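PDB 4XHX: sialidase B from Streptococcus pneumoniae serotype 4, which hydrolyses the glycosidic linkages that join terminal sialic acid residues to oligosaccharides, glycoproteins and glycolipids. Local coordinates for residues F256-N261 with A285-S290; S579-G584 with G612-A617. The protein carries 1 engineered substitution. All blocks are in the same frame, centred on the assembly; numbering follows the deposited sequence.

Contact 1 (F256-N261 with A285-S290). With JKK (2-[(3-chlorobenzyl)amino]ethanesulfonic acid), chain B.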
# COMPACT_ATOMS: atom_id res chain seq x y z
N PHE A 256 -16.19 -3.13 0.16
CA PHE A 256 -15.41 -4.04 0.98
C PHE A 256 -15.67 -5.50 0.61
O PHE A 256 -16.81 -5.91 0.43
CB PHE A 256 -15.71 -3.85 2.47
CG PHE A 256 -15.39 -2.48 3.00
CD1 PHE A 256 -14.08 -2.01 3.03
CD2 PHE A 256 -16.40 -1.67 3.52
CE1 PHE A 256 -13.79 -0.74 3.54
CE2 PHE A 256 -16.12 -0.40 4.05
CZ PHE A 256 -14.82 0.06 4.05
N ALA A 257 -14.60 -6.28 0.49
CA ALA A 257 -14.72 -7.73 0.34
C ALA A 257 -14.74 -8.39 1.70
O ALA A 257 -15.38 -9.44 1.89
CB ALA A 257 -13.57 -8.26 -0.48
N MET A 258 -14.02 -7.79 2.65
CA MET A 258 -13.96 -8.29 4.03
C MET A 258 -13.86 -7.14 5.02
O MET A 258 -12.97 -6.29 4.91
CB MET A 258 -12.76 -9.21 4.23
CG MET A 258 -12.88 -10.52 3.46
SD MET A 258 -11.66 -11.71 4.01
CE MET A 258 -11.97 -13.07 2.88
N LYS A 259 -14.78 -7.08 5.97
CA LYS A 259 -14.76 -5.97 6.92
C LYS A 259 -15.27 -6.35 8.31
O LYS A 259 -16.11 -7.23 8.46
CB LYS A 259 -15.53 -4.75 6.38
CG LYS A 259 -17.04 -4.82 6.54
CD LYS A 259 -17.71 -3.60 5.91
CE LYS A 259 -18.32 -2.65 6.94
NZ LYS A 259 -17.40 -2.23 8.05
N PHE A 260 -14.74 -5.67 9.31
CA PHE A 260 -15.19 -5.83 10.67
C PHE A 260 -15.79 -4.49 11.09
O PHE A 260 -15.51 -3.46 10.48
CB PHE A 260 -14.01 -6.22 11.57
CG PHE A 260 -13.66 -7.69 11.52
CD1 PHE A 260 -14.64 -8.67 11.64
CD2 PHE A 260 -12.33 -8.09 11.39
CE1 PHE A 260 -14.32 -10.03 11.63
CE2 PHE A 260 -12.00 -9.46 11.39
CZ PHE A 260 -12.99 -10.42 11.50
N ASN A 261 -16.62 -4.50 12.13
CA ASN A 261 -17.31 -3.28 12.54
C ASN A 261 -17.08 -2.90 14.00
O ASN A 261 -17.73 -2.00 14.51
CB ASN A 261 -18.82 -3.44 12.33
CG ASN A 261 -19.16 -4.04 10.99
OD1 ASN A 261 -19.02 -3.38 9.96
ND2 ASN A 261 -19.62 -5.28 10.99
N ALA A 285 -10.16 -5.90 15.56
CA ALA A 285 -9.93 -7.03 14.68
C ALA A 285 -9.54 -6.47 13.30
O ALA A 285 -9.84 -5.31 13.00
CB ALA A 285 -11.19 -7.89 14.59
N SER A 286 -8.84 -7.25 12.48
CA SER A 286 -8.47 -6.76 11.14
C SER A 286 -8.25 -7.88 10.15
O SER A 286 -8.08 -9.04 10.53
CB SER A 286 -7.18 -5.92 11.19
OG SER A 286 -6.13 -6.69 11.72
N PHE A 287 -8.23 -7.51 8.87
CA PHE A 287 -7.79 -8.40 7.80
C PHE A 287 -6.47 -7.84 7.26
O PHE A 287 -6.15 -6.67 7.47
CB PHE A 287 -8.82 -8.46 6.67
CG PHE A 287 -10.18 -8.89 7.13
CD1 PHE A 287 -11.09 -7.95 7.61
CD2 PHE A 287 -10.54 -10.22 7.10
CE1 PHE A 287 -12.33 -8.34 8.03
CE2 PHE A 287 -11.79 -10.62 7.52
CZ PHE A 287 -12.69 -9.68 7.99
N ILE A 288 -5.71 -8.66 6.56
CA ILE A 288 -4.44 -8.20 6.01
C ILE A 288 -3.98 -9.19 4.96
O ILE A 288 -4.21 -10.39 5.10
CB ILE A 288 -3.37 -8.01 7.13
CG1 ILE A 288 -2.02 -7.59 6.57
CG2 ILE A 288 -3.25 -9.26 7.99
CD1 ILE A 288 -1.01 -7.17 7.66
N ASP A 289 -3.38 -8.68 3.89
CA ASP A 289 -2.85 -9.51 2.80
C ASP A 289 -3.93 -10.30 2.06
O ASP A 289 -4.32 -11.39 2.47
CB ASP A 289 -1.75 -10.45 3.29
CG ASP A 289 -0.48 -9.72 3.71
OD1 ASP A 289 -0.39 -8.48 3.53
OD2 ASP A 289 0.44 -10.39 4.22
N SER A 290 -4.40 -9.75 0.94
CA SER A 290 -5.42 -10.42 0.16
C SER A 290 -4.84 -10.97 -1.14
O SER A 290 -3.83 -10.48 -1.64
CB SER A 290 -6.58 -9.46 -0.14
OG SER A 290 -6.12 -8.34 -0.87
CAE JKK B . 0.21 -11.04 8.01
CAF JKK B . -0.00 -10.38 9.27
CAG JKK B . 1.41 -10.80 7.30
CAH JKK B . 2.15 -9.26 9.09
CAI JKK B . 4.92 -7.92 5.94
CAJ JKK B . 4.95 -6.52 5.39
CAK JKK B . 3.66 -9.64 7.09
CAM JKK B . 0.95 -9.50 9.79
CAN JKK B . 2.38 -9.93 7.84
NAL JKK B . 3.65 -8.31 6.50
OAA JKK B . 7.59 -6.55 4.68
OAB JKK B . 6.95 -5.40 6.75
OAC JKK B . 6.44 -4.39 4.64
SAO JKK B . 6.55 -5.66 5.36
CL JKK B . 0.68 -8.70 11.32
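Lys259, whose backbone N lies 3.4 Å from CE1 of Phe287, sends its side chain forward along its own segment, toward Asn261, where several groups grip its ammonium. NZ donates to Asn261 OD1 at 2.8 Å and only weakly to the carbonyl O of Phe260, while Glu265 adds a salt bridge. This keeps the lysine charge on the far side of the loop from the strand that begins at Ser286.

What crosses to that strand is apolar. The ring of Phe287 is held between two neighbours. Over one face, Met258 CB sits 3.6 Å from the ring centroid, almost exactly on the normal; the sulfur comes in obliquely, with SD 3.6 Å from Phe287 CD2, a Met-aromatic contact. Over the opposite face lies Phe260 in an offset stack, centroids 4.4 Å apart and planes inclined by 17°. Phe260 has CG anti to its carbonyl carbon (chi1 -81°), which carries the ring toward the strand and brings CD2 within 3.4 Å of Ala285 CB. Phe436 meets the Phe287 ring edge-to-face, and Phe407 meets Phe260.

Farther along the same strand, Ile288 CG2 packs 3.7 Å from CAF on the chlorobenzyl ring of the bound ligand JKK, and Asp289 OD2 approaches CAG of that ring. Ser286 OG turns instead to Ser233.

The join between loop and strand therefore rests on dispersion, ring stacking and the sulfur-aromatic contact, with the lysine charge met by Asn261 and Glu265, and weakly by the Phe260 carbonyl, away from the stacked rings.

Contact 2 (S579-G584 with G612-A617). With JKK (2-[(3-chlorobenzyl)amino]ethanesulfonic acid), chain B.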
# COMPACT_ATOMS: atom_id res chain seq x y z
N SER A 579 19.63 -1.76 -0.97
CA SER A 579 19.64 -0.74 0.08
C SER A 579 18.27 -0.48 0.69
O SER A 579 18.12 -0.41 1.91
CB SER A 579 20.22 0.57 -0.46
OG SER A 579 20.10 1.61 0.50
N GLY A 580 17.25 -0.31 -0.15
CA GLY A 580 15.92 -0.05 0.35
C GLY A 580 14.86 -0.45 -0.66
O GLY A 580 15.17 -1.11 -1.66
N ARG A 581 13.62 -0.05 -0.41
CA ARG A 581 12.53 -0.36 -1.34
C ARG A 581 12.40 0.79 -2.32
O ARG A 581 11.64 1.74 -2.11
CB ARG A 581 11.23 -0.65 -0.59
CG ARG A 581 11.34 -1.87 0.32
CD ARG A 581 10.00 -2.30 0.91
NE ARG A 581 10.06 -3.67 1.43
CZ ARG A 581 9.20 -4.18 2.30
NH1 ARG A 581 8.20 -3.43 2.77
NH2 ARG A 581 9.34 -5.43 2.73
N LYS A 582 13.19 0.70 -3.39
CA LYS A 582 13.29 1.77 -4.37
C LYS A 582 13.85 1.14 -5.62
O LYS A 582 14.23 -0.03 -5.61
CB LYS A 582 14.23 2.89 -3.86
CG LYS A 582 15.63 2.39 -3.46
CD LYS A 582 16.42 3.46 -2.66
CE LYS A 582 17.79 2.93 -2.25
NZ LYS A 582 18.58 3.88 -1.39
N GLY A 583 13.91 1.91 -6.70
CA GLY A 583 14.44 1.38 -7.94
C GLY A 583 13.51 0.34 -8.53
O GLY A 583 13.94 -0.75 -8.91
N GLY A 584 12.22 0.69 -8.60
CA GLY A 584 11.23 -0.21 -9.13
C GLY A 584 11.52 -0.66 -10.55
O GLY A 584 11.89 0.15 -11.40
N GLY A 612 10.99 5.59 -4.42
CA GLY A 612 10.41 4.43 -3.76
C GLY A 612 9.54 3.49 -4.59
O GLY A 612 8.76 3.90 -5.48
N TYR A 613 9.67 2.21 -4.27
CA TYR A 613 8.89 1.18 -4.92
C TYR A 613 8.92 -0.02 -4.01
O TYR A 613 10.00 -0.51 -3.68
CB TYR A 613 9.51 0.82 -6.27
CG TYR A 613 8.63 -0.01 -7.17
CD1 TYR A 613 7.76 0.61 -8.06
CD2 TYR A 613 8.69 -1.40 -7.17
CE1 TYR A 613 6.95 -0.13 -8.92
CE2 TYR A 613 7.89 -2.17 -8.03
CZ TYR A 613 7.02 -1.51 -8.91
OH TYR A 613 6.21 -2.22 -9.77
N ALA A 614 7.75 -0.48 -3.60
CA ALA A 614 7.69 -1.61 -2.67
C ALA A 614 6.78 -2.73 -3.19
O ALA A 614 7.04 -3.28 -4.28
CB ALA A 614 7.30 -1.13 -1.27
N TYR A 615 5.74 -3.07 -2.45
CA TYR A 615 4.83 -4.13 -2.89
C TYR A 615 4.18 -3.72 -4.20
O TYR A 615 3.93 -2.53 -4.41
CB TYR A 615 3.76 -4.41 -1.86
CG TYR A 615 4.18 -5.31 -0.72
CD1 TYR A 615 5.40 -5.12 -0.08
CD2 TYR A 615 3.36 -6.32 -0.26
CE1 TYR A 615 5.79 -5.91 0.99
CE2 TYR A 615 3.74 -7.13 0.81
CZ TYR A 615 4.96 -6.92 1.43
OH TYR A 615 5.37 -7.70 2.50
N SER A 616 3.88 -4.68 -5.07
CA SER A 616 3.35 -4.34 -6.38
C SER A 616 2.37 -5.40 -6.89
O SER A 616 2.42 -6.55 -6.47
CB SER A 616 4.49 -4.17 -7.38
OG SER A 616 5.18 -5.40 -7.55
N ALA A 617 1.49 -4.98 -7.78
CA ALA A 617 0.59 -5.89 -8.48
C ALA A 617 0.74 -5.67 -9.97
O ALA A 617 0.81 -4.53 -10.44
CB ALA A 617 -0.85 -5.65 -8.06
CAE JKK B . 0.21 -11.04 8.01
CAF JKK B . -0.00 -10.38 9.27
CAG JKK B . 1.41 -10.80 7.30
CAH JKK B . 2.15 -9.26 9.09
CAI JKK B . 4.92 -7.92 5.94
CAJ JKK B . 4.95 -6.52 5.39
CAK JKK B . 3.66 -9.64 7.09
CAM JKK B . 0.95 -9.50 9.79
CAN JKK B . 2.38 -9.93 7.84
NAL JKK B . 3.65 -8.31 6.50
OAA JKK B . 7.59 -6.55 4.68
OAB JKK B . 6.95 -5.40 6.75
OAC JKK B . 6.44 -4.39 4.64
SAO JKK B . 6.55 -5.66 5.36
CL JKK B . 0.68 -8.70 11.32
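The hydrogen bond between the segments runs from Tyr613 N to Arg581 O, 3.0 Å and nearly straight at the hydrogen, although the donor stands above the carbonyl plane. Gly612 CA adds a C-H contact to the same oxygen. Here the backbones form a single bridge, with the CA atoms of Lys582 and Gly612 4.0 Å apart.

Apolar contacts flank it. Gly584 CA lies over a face of the Tyr613 ring in a CH-pi contact, 3.6 Å from the centroid. Ala614 CB touches Arg581 CD at 3.7 Å.

The charged interactions gather at the ligand. Extended from CG to NE, the Arg581 chain presents the NH1-NH2 edge of its guanidinium to the sulfonate of JKK: NH1 binds OAC at 2.7 Å and NH2 binds OAA at 2.8 Å, both almost linear. The CD1-CE1 side of Tyr615 lies over the rim of one guanidinium face, with Arg581 NH2 near the plane of the ring at its edge; its OH, hydrogen-bonded to Glu503, lies 3.1 Å from JKK CAJ. Arg581 probably binds substrate and Tyr615 is probably the nucleophile, as in related sialidases.

Arg581 occupies the loop leading into strand 584-591, while Tyr615 immediately precedes strand 616-620, whose neighbour 626-631 supplies Phe630 to stack on Tyr613.

In the fold
The two contacts follow one another along the chain and meet at the bound ligand JKK. Their centres are 25 Å apart, but their nearest atoms come to about 5 Å without touching. Contact 1 offers the chlorobenzyl end a wall from strand 286-294, and contact 2 receives the sulfonate. Between them lies the catalytic pocket: the side chain of Ser286 is about 8 Å from that of Asp232, the probable proton acceptor, whereas that of Tyr615 is about 3 Å from that of Arg519. Arg207, Arg519 and Asp232 also hydrogen-bond the ligand. With Arg581 the arginines are consistent with the arginine triad of sialidases, which in relatives binds the sialic acid carboxylate.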